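Local coordinates for beta-fructofuranosidase (Arthrobacter, PDB 3WPU), which belongs to the levansucrase/invertase family of the beta-fructosidase clan, whose catalytic domains are five-bladed beta-propellers, at residues Met51-Thr56 with Val469-Gly474; Thr56-Pro61 with Pro452-Asp457; Gly149-Asp154 with Phe179-Phe184; Pro198-Ser203 with Thr223-Ala228. All coordinates share one frame; numbering follows the deposited sequence. Where two conformers were deposited one is given.

Contact 1 of 4, residues Met51-Thr56 with Val469-Gly474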
loop_
_atom_site.group_PDB
_atom_site.type_symbol
_atom_site.label_atom_id
_atom_site.label_comp_id
_atom_site.label_asym_id
_atom_site.label_seq_id
_atom_site.Cartn_x
_atom_site.Cartn_y
_atom_site.Cartn_z
ATOM N N MET A 51 -12.052 -16.184 -11.483
ATOM C CA MET A 51 -11.820 -14.815 -11.998
ATOM C C MET A 51 -10.940 -14.873 -13.234
ATOM O O MET A 51 -10.206 -15.848 -13.444
ATOM C CB MET A 51 -11.181 -13.928 -10.913
ATOM C CG MET A 51 -12.005 -13.798 -9.632
ATOM S SD MET A 51 -13.724 -13.326 -9.883
ATOM C CE MET A 51 -13.576 -11.588 -10.350
ATOM N N PRO A 52 -10.985 -13.826 -14.066
ATOM C CA PRO A 52 -10.175 -13.872 -15.279
ATOM C C PRO A 52 -8.684 -13.853 -14.959
ATOM O O PRO A 52 -8.241 -13.178 -14.020
ATOM C CB PRO A 52 -10.581 -12.589 -16.022
ATOM C CG PRO A 52 -11.947 -12.284 -15.512
ATOM C CD PRO A 52 -11.880 -12.666 -14.059
ATOM N N ALA A 53 -7.908 -14.605 -15.733
ATOM C CA ALA A 53 -6.477 -14.750 -15.466
ATOM C C ALA A 53 -5.759 -13.407 -15.546
ATOM O O ALA A 53 -4.824 -13.147 -14.781
ATOM C CB ALA A 53 -5.850 -15.747 -16.434
ATOM N N SER A 54 -6.244 -12.537 -16.412
ATOM C CA SER A 54 -5.575 -11.245 -16.621
ATOM C C SER A 54 -5.648 -10.296 -15.420
ATOM O O SER A 54 -4.903 -9.320 -15.366
ATOM C CB SER A 54 -6.102 -10.535 -17.867
ATOM O OG SER A 54 -7.473 -10.201 -17.704
ATOM N N VAL A 55 -6.572 -10.535 -14.498
ATOM C CA VAL A 55 -6.689 -9.715 -13.310
ATOM C C VAL A 55 -6.539 -10.542 -12.028
ATOM O O VAL A 55 -6.955 -10.120 -10.940
ATOM C CB VAL A 55 -8.024 -8.921 -13.306
ATOM C CG1 VAL A 55 -8.042 -7.895 -14.432
ATOM C CG2 VAL A 55 -9.239 -9.832 -13.328
ATOM N N THR A 56 -5.936 -11.716 -12.183
ATOM C CA THR A 56 -5.613 -12.597 -11.069
ATOM C C THR A 56 -4.095 -12.720 -10.873
ATOM O O THR A 56 -3.342 -12.989 -11.819
ATOM C CB THR A 56 -6.217 -13.998 -11.281
ATOM O OG1 THR A 56 -7.643 -13.906 -11.360
ATOM C CG2 THR A 56 -5.834 -14.946 -10.157
ATOM N N VAL A 469 -2.099 -8.929 -16.091
ATOM C CA VAL A 469 -0.949 -9.560 -15.493
ATOM C C VAL A 469 -0.006 -10.064 -16.575
ATOM O O VAL A 469 -0.451 -10.621 -17.589
ATOM C CB VAL A 469 -1.414 -10.731 -14.632
ATOM C CG1 VAL A 469 -0.249 -11.631 -14.220
ATOM C CG2 VAL A 469 -2.119 -10.185 -13.382
ATOM N N ASP A 470 1.286 -9.845 -16.363
ATOM C CA ASP A 470 2.316 -10.324 -17.286
ATOM C C ASP A 470 2.787 -11.703 -16.823
ATOM O O ASP A 470 3.642 -11.816 -15.961
ATOM C CB ASP A 470 3.475 -9.341 -17.388
ATOM C CG ASP A 470 4.531 -9.797 -18.379
ATOM O OD1 ASP A 470 4.325 -10.862 -19.023
ATOM O OD2 ASP A 470 5.562 -9.107 -18.501
ATOM N N TYR A 471 2.226 -12.738 -17.436
ATOM C CA TYR A 471 2.602 -14.118 -17.110
ATOM C C TYR A 471 3.954 -14.550 -17.734
ATOM O O TYR A 471 4.418 -15.667 -17.479
ATOM C CB TYR A 471 1.479 -15.071 -17.497
ATOM C CG TYR A 471 0.297 -15.043 -16.552
ATOM C CD1 TYR A 471 0.305 -15.797 -15.387
ATOM C CD2 TYR A 471 -0.819 -14.254 -16.823
ATOM C CE1 TYR A 471 -0.779 -15.781 -14.514
ATOM C CE2 TYR A 471 -1.901 -14.229 -15.967
ATOM C CZ TYR A 471 -1.883 -14.997 -14.820
ATOM O OH TYR A 471 -2.980 -14.979 -13.981
ATOM N N SER A 472 4.598 -13.670 -18.503
ATOM C CA SER A 472 5.918 -13.962 -19.064
ATOM C C SER A 472 7.021 -13.508 -18.113
ATOM O O SER A 472 8.193 -13.816 -18.320
ATOM C CB SER A 472 6.106 -13.297 -20.423
ATOM O OG SER A 472 6.185 -11.887 -20.292
ATOM N N TYR A 473 6.646 -12.754 -17.085
ATOM C CA TYR A 473 7.589 -12.240 -16.097
ATOM C C TYR A 473 8.023 -13.361 -15.182
ATOM O O TYR A 473 7.193 -14.071 -14.623
ATOM C CB TYR A 473 6.927 -11.109 -15.305
ATOM C CG TYR A 473 7.796 -10.417 -14.267
ATOM C CD1 TYR A 473 8.797 -9.523 -14.637
ATOM C CD2 TYR A 473 7.538 -10.570 -12.919
ATOM C CE1 TYR A 473 9.569 -8.868 -13.682
ATOM C CE2 TYR A 473 8.281 -9.902 -11.964
ATOM C CZ TYR A 473 9.304 -9.065 -12.350
ATOM O OH TYR A 473 10.041 -8.403 -11.404
ATOM N N GLY A 474 9.328 -13.526 -15.015
ATOM C CA GLY A 474 9.844 -14.531 -14.104
ATOM C C GLY A 474 9.384 -15.928 -14.471
ATOM O O GLY A 474 9.416 -16.321 -15.654
#
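Tyr471 reaches across to the short 3-10 turn at Ala53 and Ser54 and delivers its hydroxyl to the main chain there. Its CB points toward the 51-56 segment, and CG, anti to the carbonyl carbon (chi1 -75°), carries the chain on from there. Beyond it the ring passes Val469 of its own segment, whose CG1 lies 3.5 Å above one face of the Tyr471 ring, displaced toward the rim. Further out, CE2 of Tyr471 approaches Ala53 O at 3.3 Å, and the same CE2 is 4.3 Å from Ala53 CB, a light apolar contact. At the tip, Tyr471 OH donates to Ala53 O over 2.7 Å, with the acceptor beside the ring edge and close to the ring plane. Thr56 O lies 3.0 Å from the same OH, a second carbonyl close to the hydroxyl, though the hydrogen bond is to Ala53 O. Ala53 O also accepts from Thr56 N, and the two donors come from opposite faces of its carbonyl plane. Within the propeller fold of this family, the contact joins the long connection between helix 30-38 and strand 72-81 to the edge strand 467-469 of a four-stranded antiparallel sheet. That strand makes its own backbone link: Val469 N donates to Ser54 O at 2.9 Å with an N-H...O angle of 151°. Val469 CG2 lies beside this bond, 3.4 Å from Thr56 O and 3.5 Å from Ser54 O. On the other segment, Thr56 OG1 donates to Pro52 O from above the carbonyl plane, while Val55 N approaches that oxygen from the opposite face.

Contact 2 of 4, residues Thr56-Pro61 with Pro452-Asp457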
loop_
_atom_site.group_PDB
_atom_site.type_symbol
_atom_site.label_atom_id
_atom_site.label_comp_id
_atom_site.label_asym_id
_atom_site.label_seq_id
_atom_site.Cartn_x
_atom_site.Cartn_y
_atom_site.Cartn_z
ATOM N N THR A 56 -5.936 -11.716 -12.183
ATOM C CA THR A 56 -5.613 -12.597 -11.069
ATOM C C THR A 56 -4.095 -12.720 -10.873
ATOM O O THR A 56 -3.342 -12.989 -11.819
ATOM C CB THR A 56 -6.217 -13.998 -11.281
ATOM O OG1 THR A 56 -7.643 -13.906 -11.360
ATOM C CG2 THR A 56 -5.834 -14.946 -10.157
ATOM N N MET A 57 -3.641 -12.531 -9.639
ATOM C CA MET A 57 -2.229 -12.712 -9.296
ATOM C C MET A 57 -1.781 -14.142 -9.550
ATOM O O MET A 57 -2.499 -15.054 -9.182
ATOM C CB MET A 57 -2.013 -12.395 -7.816
ATOM C CG MET A 57 -0.562 -12.298 -7.395
ATOM S SD MET A 57 -0.425 -11.890 -5.636
ATOM C CE MET A 57 1.351 -12.140 -5.401
ATOM N N PRO A 58 -0.597 -14.335 -10.153
ATOM C CA PRO A 58 -0.014 -15.677 -10.252
ATOM C C PRO A 58 -0.002 -16.378 -8.930
ATOM O O PRO A 58 0.210 -15.756 -7.886
ATOM C CB PRO A 58 1.398 -15.414 -10.777
ATOM C CG PRO A 58 1.294 -14.110 -11.524
ATOM C CD PRO A 58 0.208 -13.318 -10.855
ATOM N N THR A 59 -0.249 -17.693 -8.967
ATOM C CA THR A 59 -0.377 -18.481 -7.768
ATOM C C THR A 59 0.970 -18.650 -7.072
ATOM O O THR A 59 1.967 -19.049 -7.698
ATOM C CB THR A 59 -1.002 -19.840 -8.131
ATOM O OG1 THR A 59 -2.341 -19.656 -8.625
ATOM C CG2 THR A 59 -1.064 -20.780 -6.933
ATOM N N VAL A 60 1.009 -18.312 -5.782
ATOM C CA VAL A 60 2.231 -18.370 -4.987
ATOM C C VAL A 60 2.420 -19.786 -4.463
ATOM O O VAL A 60 1.489 -20.352 -3.919
ATOM C CB VAL A 60 2.157 -17.399 -3.810
ATOM C CG1 VAL A 60 3.386 -17.472 -2.936
ATOM C CG2 VAL A 60 2.051 -15.975 -4.370
ATOM N N PRO A 61 3.638 -20.334 -4.598
ATOM C CA PRO A 61 3.772 -21.697 -4.033
ATOM C C PRO A 61 3.720 -21.714 -2.518
ATOM O O PRO A 61 4.139 -20.756 -1.864
ATOM C CB PRO A 61 5.142 -22.151 -4.508
ATOM C CG PRO A 61 5.885 -20.917 -4.759
ATOM C CD PRO A 61 4.863 -19.922 -5.296
ATOM N N PRO A 452 6.490 -13.512 -4.012
ATOM C CA PRO A 452 7.265 -13.115 -5.171
ATOM C C PRO A 452 6.657 -11.837 -5.745
ATOM O O PRO A 452 5.439 -11.663 -5.749
ATOM C CB PRO A 452 7.083 -14.276 -6.156
ATOM C CG PRO A 452 6.620 -15.445 -5.312
ATOM C CD PRO A 452 5.784 -14.789 -4.241
ATOM N N THR A 453 7.500 -10.951 -6.216
ATOM C CA THR A 453 7.030 -9.757 -6.871
ATOM C C THR A 453 6.478 -10.147 -8.237
ATOM O O THR A 453 7.048 -11.012 -8.915
ATOM C CB THR A 453 8.198 -8.813 -6.966
ATOM O OG1 THR A 453 8.546 -8.426 -5.635
ATOM C CG2 THR A 453 7.874 -7.555 -7.806
ATOM N N VAL A 454 5.387 -9.505 -8.634
ATOM C CA VAL A 454 4.728 -9.842 -9.884
ATOM C C VAL A 454 4.661 -8.590 -10.722
ATOM O O VAL A 454 5.091 -7.551 -10.279
ATOM C CB VAL A 454 3.332 -10.487 -9.686
ATOM C CG1 VAL A 454 3.468 -11.816 -8.963
ATOM C CG2 VAL A 454 2.363 -9.561 -8.957
ATOM N N LYS A 455 4.181 -8.731 -11.952
ATOM C CA LYS A 455 4.200 -7.608 -12.890
ATOM C C LYS A 455 2.813 -7.413 -13.497
ATOM O O LYS A 455 2.266 -8.307 -14.144
ATOM C CB LYS A 455 5.252 -7.845 -13.992
ATOM C CG LYS A 455 5.378 -6.696 -14.982
ATOM C CD LYS A 455 6.591 -6.899 -15.880
ATOM C CE LYS A 455 6.662 -5.846 -16.974
ATOM N NZ LYS A 455 5.777 -6.163 -18.140
ATOM N N MET A 456 2.284 -6.201 -13.349
ATOM C CA MET A 456 0.980 -5.860 -13.842
ATOM C C MET A 456 1.180 -4.777 -14.885
ATOM O O MET A 456 1.721 -3.719 -14.578
ATOM C CB MET A 456 0.116 -5.347 -12.683
ATOM C CG MET A 456 -1.288 -4.948 -13.086
ATOM S SD MET A 456 -2.256 -4.368 -11.680
ATOM C CE MET A 456 -1.283 -2.962 -11.130
ATOM N N ASP A 457 0.761 -5.056 -16.117
ATOM C CA ASP A 457 0.836 -4.053 -17.186
ATOM C C ASP A 457 -0.360 -3.129 -17.108
ATOM O O ASP A 457 -1.513 -3.567 -17.107
ATOM C CB ASP A 457 0.955 -4.731 -18.527
ATOM C CG ASP A 457 2.276 -5.484 -18.667
ATOM O OD1 ASP A 457 3.255 -5.111 -17.969
ATOM O OD2 ASP A 457 2.333 -6.433 -19.463
#
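Val60 and Pro452 form the closer-packed end of a largely apolar contact. Both methyls of Val60 bear on one ring carbon, with CG1 3.8 Å and CG2 3.9 Å from Pro452 CD, and the two side chains cross obliquely. Toward Val454 the fit is slacker. Val454 CG1 meets Pro58 CD and, at the same distance of 4.1 Å, Pro58 CG. The chain of Met57 leaves with CG anti to the backbone N (chi1 -169°) and stays extended, which brings CE across Val454 at about a right angle, 4.2 Å from Val454 CG1. Leu393 touches both Met57 and Val454, and Val469 lies against Pro58.

The touching residues are all buried; between Pro58 and Val60, Thr59 is exposed to solvent and takes no part. On the strand, the partly exposed Lys455 has its CB pointing away from the loop and pairs its NZ with Asp457 OD1 at 2.7 Å, on the syn lone pair; NZ also makes a salt bridge with Asp470. Between segments 56-61 and 452-457 the contacts are van der Waals, without hydrogen bond or salt bridge. The Gln419 amide gives Pro58 O and Val60 N their polar partners, and the specificity of this interface probably rests on shape.

Contact 3 of 4, residues Gly149-Asp154 with Phe179-Phe184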
loop_
_atom_site.group_PDB
_atom_site.type_symbol
_atom_site.label_atom_id
_atom_site.label_comp_id
_atom_site.label_asym_id
_atom_site.label_seq_id
_atom_site.Cartn_x
_atom_site.Cartn_y
_atom_site.Cartn_z
ATOM N N GLY A 149 4.913 6.958 21.579
ATOM C CA GLY A 149 3.907 7.334 22.557
ATOM C C GLY A 149 3.833 8.826 22.802
ATOM O O GLY A 149 2.875 9.293 23.372
ATOM N N GLN A 150 4.822 9.581 22.338
ATOM C CA GLN A 150 4.928 11.000 22.710
ATOM C C GLN A 150 3.750 11.905 22.370
ATOM O O GLN A 150 3.512 12.894 23.069
ATOM C CB GLN A 150 6.209 11.617 22.203
ATOM C CG GLN A 150 6.494 11.550 20.747
ATOM C CD GLN A 150 7.924 12.003 20.479
ATOM O OE1 GLN A 150 8.141 13.081 19.987
ATOM N NE2 GLN A 150 8.870 11.228 20.909
ATOM N N ILE A 151 3.030 11.596 21.299
ATOM C CA ILE A 151 1.986 12.506 20.796
ATOM C C ILE A 151 0.643 12.395 21.507
ATOM O O ILE A 151 -0.230 13.252 21.314
ATOM C CB ILE A 151 1.764 12.331 19.270
ATOM C CG1 ILE A 151 1.193 10.947 18.930
ATOM C CG2 ILE A 151 3.056 12.637 18.516
ATOM C CD1 ILE A 151 0.884 10.741 17.461
ATOM N N PHE A 152 0.441 11.321 22.266
ATOM C CA PHE A 152 -0.859 11.045 22.878
ATOM C C PHE A 152 -1.058 11.766 24.200
ATOM O O PHE A 152 -0.303 11.567 25.145
ATOM C CB PHE A 152 -1.060 9.546 23.043
ATOM C CG PHE A 152 -1.110 8.835 21.723
ATOM C CD1 PHE A 152 -2.232 8.939 20.906
ATOM C CD2 PHE A 152 -0.007 8.125 21.263
ATOM C CE1 PHE A 152 -2.251 8.325 19.658
ATOM C CE2 PHE A 152 -0.034 7.504 20.033
ATOM C CZ PHE A 152 -1.165 7.606 19.234
ATOM N N GLU A 153 -2.071 12.626 24.227
ATOM C CA GLU A 153 -2.435 13.344 25.439
ATOM C C GLU A 153 -2.762 12.337 26.549
ATOM O O GLU A 153 -2.264 12.452 27.674
ATOM C CB GLU A 153 -3.625 14.268 25.156
ATOM C CG GLU A 153 -3.320 15.459 24.222
ATOM C CD GLU A 153 -3.522 15.204 22.707
ATOM O OE1 GLU A 153 -3.472 14.060 22.257
ATOM O OE2 GLU A 153 -3.730 16.188 21.935
ATOM N N ASP A 154 -3.567 11.331 26.216
ATOM C CA ASP A 154 -3.962 10.257 27.125
ATOM C C ASP A 154 -2.942 9.121 27.098
ATOM O O ASP A 154 -2.905 8.294 26.178
ATOM C CB ASP A 154 -5.363 9.762 26.773
ATOM C CG ASP A 154 -5.898 8.722 27.744
ATOM O OD1 ASP A 154 -5.151 8.230 28.605
ATOM O OD2 ASP A 154 -7.094 8.398 27.618
ATOM N N PHE A 179 3.866 7.616 9.031
ATOM C CA PHE A 179 3.283 6.374 9.516
ATOM C C PHE A 179 2.003 6.608 10.296
ATOM O O PHE A 179 1.562 7.726 10.476
ATOM C CB PHE A 179 4.323 5.584 10.320
ATOM C CG PHE A 179 4.675 6.199 11.658
ATOM C CD1 PHE A 179 4.210 5.640 12.846
ATOM C CD2 PHE A 179 5.465 7.351 11.724
ATOM C CE1 PHE A 179 4.535 6.207 14.081
ATOM C CE2 PHE A 179 5.784 7.919 12.950
ATOM C CZ PHE A 179 5.315 7.344 14.117
ATOM N N THR A 180 1.379 5.519 10.708
ATOM C CA THR A 180 0.169 5.578 11.488
ATOM C C THR A 180 0.520 5.218 12.915
ATOM O O THR A 180 0.947 4.092 13.202
ATOM C CB THR A 180 -0.928 4.653 10.948
ATOM O OG1 THR A 180 -1.050 4.776 9.517
ATOM C CG2 THR A 180 -2.280 4.943 11.623
ATOM N N ASP A 181 0.323 6.168 13.816
ATOM C CA ASP A 181 0.734 6.035 15.202
ATOM C C ASP A 181 -0.544 5.786 15.988
ATOM O O ASP A 181 -1.436 6.619 15.960
ATOM C CB ASP A 181 1.453 7.316 15.646
ATOM C CG ASP A 181 2.288 7.125 16.930
ATOM O OD1 ASP A 181 2.452 5.969 17.415
ATOM O OD2 ASP A 181 2.801 8.126 17.476
ATOM N N VAL A 182 -0.665 4.621 16.635
ATOM C CA VAL A 182 -1.955 4.193 17.162
ATOM C C VAL A 182 -1.907 3.861 18.652
ATOM O O VAL A 182 -0.995 3.159 19.139
ATOM C CB VAL A 182 -2.509 2.962 16.405
ATOM C CG1 VAL A 182 -3.978 2.730 16.728
ATOM C CG2 VAL A 182 -2.350 3.136 14.903
ATOM N N ALA A 183 -2.895 4.353 19.383
ATOM C CA ALA A 183 -3.050 4.031 20.810
ATOM C C ALA A 183 -4.387 3.333 21.036
ATOM O O ALA A 183 -5.416 3.737 20.503
ATOM C CB ALA A 183 -2.957 5.277 21.674
ATOM N N PHE A 184 -4.355 2.253 21.819
ATOM C CA PHE A 184 -5.534 1.496 22.161
ATOM C C PHE A 184 -5.755 1.595 23.659
ATOM O O PHE A 184 -4.784 1.668 24.426
ATOM C CB PHE A 184 -5.385 0.012 21.831
ATOM C CG PHE A 184 -5.113 -0.280 20.371
ATOM C CD1 PHE A 184 -6.118 -0.767 19.545
ATOM C CD2 PHE A 184 -3.841 -0.082 19.827
ATOM C CE1 PHE A 184 -5.856 -1.050 18.212
ATOM C CE2 PHE A 184 -3.570 -0.397 18.497
ATOM C CZ PHE A 184 -4.591 -0.852 17.692
#
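Asp181 OD1, 3.9 Å from Phe152 CE2, takes a hydrogen bond from Gln160 NE2, a nitrogen that also donates to Val182 O. Gln160 thus fixes the carboxylate from strand 159-169 while two hydrophobic side chains of the 149-154 loop close on it. The other oxygen, Asp181 OD2, meets Ile151 tip to tip, with CD1 at 3.2 Å, a short approach for a methyl. Ile151 CG1 takes the crowded position between the backbone N and the carbonyl carbon (chi1 66°), and from there it also lies 3.8 Å above one face of the adjacent Phe152 ring, offset toward the rim. The opposite face is occupied by Ala183. Its CB stands over the centre of the ring, 3.7 Å from the centroid and only 9° off the normal, a well-centred CH-pi contact. The Phe152 ring is therefore clasped between a side chain of its own loop and a methyl of the strand. Its far end meets the strand backbone: CZ is 3.4 Å from Asp181 O, which lies at the ring edge near the ring plane. Against the Asp181 carboxylate the ring is steeply inclined, the planes standing 64° apart. Strand 174-184 runs between strands 159-169 and 197-210, and with strand 213-226 these follow one another as an antiparallel meander, consistent with a propeller blade. The loop rests on one side of this meander, where Phe152 also touches Asp197 and Arg199 of strand 197-210 and Ile151 reaches Val222 of strand 213-226.

Contact 4 of 4, residues Pro198-Ser203 with Thr223-Ala228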
loop_
_atom_site.group_PDB
_atom_site.type_symbol
_atom_site.label_atom_id
_atom_site.label_comp_id
_atom_site.label_asym_id
_atom_site.label_seq_id
_atom_site.Cartn_x
_atom_site.Cartn_y
_atom_site.Cartn_z
ATOM N N PRO A 198 -5.934 6.268 16.170
ATOM C CA PRO A 198 -4.941 6.208 15.113
ATOM C C PRO A 198 -4.683 7.598 14.557
ATOM O O PRO A 198 -5.630 8.293 14.191
ATOM C CB PRO A 198 -5.618 5.360 14.054
ATOM C CG PRO A 198 -7.082 5.614 14.218
ATOM C CD PRO A 198 -7.300 6.039 15.659
ATOM N N ARG A 199 -3.416 7.959 14.435
ATOM C CA ARG A 199 -3.046 9.285 13.910
ATOM C C ARG A 199 -2.008 9.165 12.831
ATOM O O ARG A 199 -1.142 8.284 12.883
ATOM C CB ARG A 199 -2.535 10.170 15.022
ATOM C CG ARG A 199 -3.526 10.293 16.174
ATOM C CD ARG A 199 -3.121 11.347 17.174
ATOM N NE ARG A 199 -3.994 11.347 18.341
ATOM C CZ ARG A 199 -3.828 12.140 19.396
ATOM N NH1 ARG A 199 -2.878 13.063 19.397
ATOM N NH2 ARG A 199 -4.631 12.029 20.440
ATOM N N ILE A 200 -2.040 10.094 11.871
ATOM C CA ILE A 200 -1.022 10.130 10.844
ATOM C C ILE A 200 0.093 11.011 11.396
ATOM O O ILE A 200 -0.149 12.134 11.849
ATOM C CB ILE A 200 -1.590 10.636 9.494
ATOM C CG1 ILE A 200 -2.513 9.569 8.920
ATOM C CG2 ILE A 200 -0.461 10.976 8.539
ATOM C CD1 ILE A 200 -3.327 9.976 7.724
ATOM N N ALA A 201 1.298 10.468 11.389
ATOM C CA ALA A 201 2.443 11.040 12.076
ATOM C C ALA A 201 3.674 11.007 11.202
ATOM O O ALA A 201 3.724 10.291 10.195
ATOM C CB ALA A 201 2.711 10.276 13.366
ATOM N N LEU A 202 4.680 11.784 11.613
ATOM C CA LEU A 202 5.956 11.883 10.911
ATOM C C LEU A 202 7.082 11.765 11.919
ATOM O O LEU A 202 6.998 12.341 12.997
ATOM C CB LEU A 202 6.099 13.259 10.255
ATOM C CG LEU A 202 7.469 13.704 9.748
ATOM C CD1 LEU A 202 7.943 12.837 8.605
ATOM C CD2 LEU A 202 7.426 15.180 9.284
ATOM N N SER A 203 8.145 11.060 11.554
ATOM C CA SER A 203 9.393 11.115 12.307
ATOM C C SER A 203 10.539 11.117 11.308
ATOM O O SER A 203 10.489 10.421 10.266
ATOM C CB SER A 203 9.523 9.901 13.242
ATOM O OG SER A 203 10.647 10.074 14.114
ATOM N N THR A 223 6.024 13.842 15.123
ATOM C CA THR A 223 5.118 14.956 14.913
ATOM C C THR A 223 3.737 14.448 14.534
ATOM O O THR A 223 3.600 13.646 13.611
ATOM C CB THR A 223 5.637 15.865 13.803
ATOM O OG1 THR A 223 6.974 16.284 14.111
ATOM C CG2 THR A 223 4.734 17.096 13.640
ATOM N N ASP A 224 2.722 14.937 15.229
ATOM C CA ASP A 224 1.330 14.539 15.010
ATOM C C ASP A 224 0.804 15.369 13.846
ATOM O O ASP A 224 0.770 16.602 13.936
ATOM C CB ASP A 224 0.564 14.815 16.315
ATOM C CG ASP A 224 -0.871 14.347 16.300
ATOM O OD1 ASP A 224 -1.377 13.884 15.257
ATOM O OD2 ASP A 224 -1.502 14.507 17.367
ATOM N N LEU A 225 0.426 14.727 12.744
ATOM C CA LEU A 225 0.010 15.483 11.542
ATOM C C LEU A 225 -1.492 15.617 11.382
ATOM O O LEU A 225 -1.996 16.730 11.123
ATOM C CB LEU A 225 0.588 14.833 10.288
ATOM C CG LEU A 225 2.103 14.571 10.269
ATOM C CD1 LEU A 225 2.458 13.862 8.984
ATOM C CD2 LEU A 225 2.921 15.860 10.403
ATOM N N LEU A 226 -2.205 14.496 11.500
ATOM C CA LEU A 226 -3.629 14.436 11.229
ATOM C C LEU A 226 -4.352 13.400 12.033
ATOM O O LEU A 226 -3.802 12.335 12.324
ATOM C CB LEU A 226 -3.901 14.103 9.729
ATOM C CG LEU A 226 -3.346 15.033 8.671
ATOM C CD1 LEU A 226 -3.398 14.387 7.292
ATOM C CD2 LEU A 226 -4.119 16.344 8.660
ATOM N N GLN A 227 -5.564 13.745 12.438
ATOM C CA GLN A 227 -6.488 12.791 13.051
ATOM C C GLN A 227 -7.868 13.029 12.449
ATOM O O GLN A 227 -8.190 14.140 12.015
ATOM C CB GLN A 227 -6.502 12.908 14.565
ATOM C CG GLN A 227 -7.055 14.167 15.128
ATOM C CD GLN A 227 -6.783 14.264 16.629
ATOM O OE1 GLN A 227 -5.647 14.461 17.055
ATOM N NE2 GLN A 227 -7.816 14.106 17.418
ATOM N N ALA A 228 -8.682 11.993 12.422
ATOM C CA ALA A 228 -10.015 12.078 11.820
ATOM C C ALA A 228 -10.812 13.272 12.357
ATOM O O ALA A 228 -10.839 13.529 13.572
ATOM C CB ALA A 228 -10.777 10.783 12.058
HETATM O O HOH W 1 -7.989 9.650 13.916
#
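Ile200 O is shared by two consecutive amides of the opposing strand, Leu225 N at 2.8 Å and Leu226 N at 3.2 Å. Leu225 N lies in the carbonyl plane and Leu226 N is tilted from it. This is a classic beta bulge: one residue on strand 197-210 faces two on strand 213-226, and the register shifts by one between Ile200 and Ala201. Regular antiparallel pairing flanks it. Ile200 N donates to Leu226 O on one side; on the other, Leu202 and Thr223 exchange two bonds, with Thr223 N to Leu202 O nearly straight at 174°. Leu225 CG, anti to the carbonyl carbon (chi1 -52°), lies 3.7 Å from Ile200 O. Leu225 CD1 is 3.9 Å from Leu202 CB, and the side chain crosses Ile200 at about a right angle.

Beside Asp224 the contact includes an ion pair. Arg199 NH1 donates to Asp224 OD2 at 2.8 Å, a salt bridge made on the syn side but 34° out of the carboxylate plane. Gln227 OE1 lies 3.6 Å above one face of the Arg199 guanidinium, toward its rim. A water links Pro198 O to Ala228 N where direct pairing stops.

Further out, Trp321 packs on Leu225 and Leu226, Met261 on Ile200 and Leu226, while Asp197 and Glu153 both bind Arg199 NH2. The positive guanidinium offsets part of the charge of three carboxylates and probably favours their ionised forms, so the hairpin combines aliphatic packing around Ile200, Leu202, Leu225 and Leu226 with a separate ion pair at Arg199 and Asp224.

The four contacts form two pairs on opposite sides of the chain's centre. Contacts 1 and 2 share Thr56, their centres are 7 Å apart, and they dock successive parts of one long loop onto the sheet that contains strands 454-458 and 467-469. A salt bridge of 3.0 Å between Asp470 OD2 and Lys455 NZ connects them. Contacts 3 and 4, with centres 8 Å apart, meet through adjacent strands of another sheet, where Asp181 N lies 2.7 Å from Arg199 O, probably hydrogen bonded, and Phe152 CE1 lies 3.7 Å from Arg199 NE. Between the pairs nothing touches: contacts 2 and 3 remain about 22 Å apart at their nearest atoms.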